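Local coordinates for putative redox protein (Lactobacillus casei, PDB 2QL8) that is a putative redox protein of the OsmC/Ohr family, whose relatives typically reduce peroxides, though its own substrate is not established, at residues V96-M101 with Y133-V138. Sequence-based numbering, arbitrary orientation.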
# COMPACT_ATOMS: atom_id res chain seq x y z
N VAL A 96 4.07 10.51 0.22
CA VAL A 96 2.67 10.27 0.47
C VAL A 96 2.09 11.41 1.33
O VAL A 96 2.67 11.79 2.37
CB VAL A 96 2.47 8.95 1.26
CG1 VAL A 96 0.96 8.70 1.54
CG2 VAL A 96 3.15 7.75 0.52
N HIS A 97 1.01 12.00 0.85
CA HIS A 97 0.35 13.10 1.56
C HIS A 97 -1.15 12.84 1.66
O HIS A 97 -1.83 12.72 0.63
CB HIS A 97 0.59 14.45 0.87
CG HIS A 97 -0.02 15.58 1.63
ND1 HIS A 97 0.48 16.00 2.85
CD2 HIS A 97 -1.08 16.37 1.35
CE1 HIS A 97 -0.26 17.01 3.29
NE2 HIS A 97 -1.22 17.24 2.41
N ALA A 98 -1.67 12.72 2.90
CA ALA A 98 -3.08 12.45 3.10
C ALA A 98 -3.79 13.75 3.53
O ALA A 98 -3.24 14.55 4.29
CB ALA A 98 -3.28 11.37 4.18
N GLN A 99 -5.01 13.90 3.03
CA GLN A 99 -5.89 15.00 3.41
C GLN A 99 -7.18 14.41 3.94
O GLN A 99 -7.80 13.56 3.30
CB GLN A 99 -6.16 15.90 2.20
CG GLN A 99 -4.95 16.69 1.76
CD GLN A 99 -5.24 17.56 0.58
OE1 GLN A 99 -6.04 17.19 -0.27
NE2 GLN A 99 -4.64 18.73 0.55
N VAL A 100 -7.61 14.91 5.10
CA VAL A 100 -8.78 14.37 5.78
C VAL A 100 -9.79 15.51 5.97
O VAL A 100 -9.43 16.58 6.46
CB VAL A 100 -8.41 13.78 7.16
CG1 VAL A 100 -9.68 13.27 7.89
CG2 VAL A 100 -7.34 12.66 6.99
N MSE A 101 -11.02 15.25 5.58
CA MSE A 101 -12.14 16.18 5.85
C MSE A 101 -13.23 15.48 6.66
O MSE A 101 -13.43 14.28 6.51
CB MSE A 101 -12.70 16.75 4.55
CG MSE A 101 -13.33 15.73 3.61
SE MSE A 101 -13.93 16.57 2.00
CE MSE A 101 -15.33 17.58 2.72
N TYR A 133 5.92 10.76 4.66
CA TYR A 133 4.47 10.78 4.84
C TYR A 133 4.05 11.95 5.70
O TYR A 133 4.55 12.13 6.80
CB TYR A 133 4.07 9.47 5.54
CG TYR A 133 2.62 9.38 5.98
CD1 TYR A 133 1.57 9.75 5.15
CD2 TYR A 133 2.32 8.86 7.23
CE1 TYR A 133 0.24 9.63 5.58
CE2 TYR A 133 1.04 8.77 7.66
CZ TYR A 133 -0.01 9.15 6.86
OH TYR A 133 -1.32 9.02 7.31
N THR A 134 3.08 12.68 5.17
CA THR A 134 2.44 13.81 5.86
C THR A 134 0.93 13.68 5.77
O THR A 134 0.38 13.06 4.86
CB THR A 134 2.92 15.16 5.24
OG1 THR A 134 2.79 15.12 3.82
CG2 THR A 134 4.38 15.41 5.61
N ILE A 135 0.24 14.33 6.73
CA ILE A 135 -1.20 14.29 6.81
C ILE A 135 -1.69 15.67 7.27
O ILE A 135 -1.04 16.29 8.13
CB ILE A 135 -1.70 13.12 7.73
CG1 ILE A 135 -3.22 13.02 7.71
CG2 ILE A 135 -1.15 13.23 9.14
CD1 ILE A 135 -3.76 11.71 8.30
N GLU A 136 -2.81 16.09 6.73
CA GLU A 136 -3.42 17.36 7.11
C GLU A 136 -4.95 17.25 7.08
O GLU A 136 -5.51 16.40 6.41
CB GLU A 136 -2.94 18.48 6.19
CG GLU A 136 -3.49 18.40 4.84
CD GLU A 136 -3.17 19.63 3.96
OE1 GLU A 136 -3.16 20.79 4.44
OE2 GLU A 136 -2.97 19.43 2.76
N THR A 137 -5.60 18.20 7.77
CA THR A 137 -7.03 18.36 7.79
C THR A 137 -7.38 19.50 6.86
O THR A 137 -6.72 20.53 6.89
CB THR A 137 -7.51 18.70 9.23
OG1 THR A 137 -6.98 17.73 10.15
CG2 THR A 137 -9.03 18.73 9.28
N VAL A 138 -8.40 19.27 6.06
CA VAL A 138 -8.91 20.24 5.09
C VAL A 138 -10.41 20.38 5.21
O VAL A 138 -11.10 19.54 5.78
CB VAL A 138 -8.51 19.84 3.66
CG1 VAL A 138 -6.98 19.74 3.56
CG2 VAL A 138 -9.23 18.54 3.21
O HOH W 1 4.87 13.94 2.31
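H97 holds CG anti to its backbone N (chi1 -177°), and with chi2 at 69° the ring lies beside strand 133-137, between T134 and E136. E136 places CG between its backbone N and carbonyl carbon (chi1 71°), and the extended chain beyond carries the carboxylate between H97 and Q99. Both nitrogens of the H97 ring are hydrogen-bonded to strand 133-137. H97 ND1 and T134 OG1 share a hydrogen bond of 2.7 Å, and either could be the donor. H97 NE2 donates to E136 OE2 at 2.8 Å, with the oxygen close to the ring plane. Q99 NE2 donates to the same E136 OE2 at 2.9 Å in a nearly straight bond. The two donors reach OE2 from opposite faces of the carboxylate plane. R80 NH2 is hydrogen-bonded to Q99 OE1. A water joins T134 OG1 to V96 O. An alanine in place of H97 would probably leave T134 OG1 and E136 OE2 each without one partner and the carboxylate freer to turn.

The backbones pair as in a parallel sheet. T134 N and E136 N donate to V96 O and A98 O, and A98 N and V100 N donate to T134 O and E136 O. V138 N continues the series to V100 O.

The other face is largely apolar. V96 CG1 packs 3.8 Å from Y133 CD1, while A98 CB lies at the edge of the Y133 ring. A98 CB meets I135 CG1 at 3.9 Å, and V100 CG2 touches I135 CD1. V96, A98, V100 and Y133 also rest on leucines of helix 48-70. Y133 OH is hydrogen-bonded to S124 OG.

Strand 91-102 is the middle strand of a mixed three-stranded sheet, joined through a helical crossover to parallel strand 133-137, outermost within this chain, with helix 48-70 packed on the apolar face, an arrangement consistent with the alpha+beta OsmC fold.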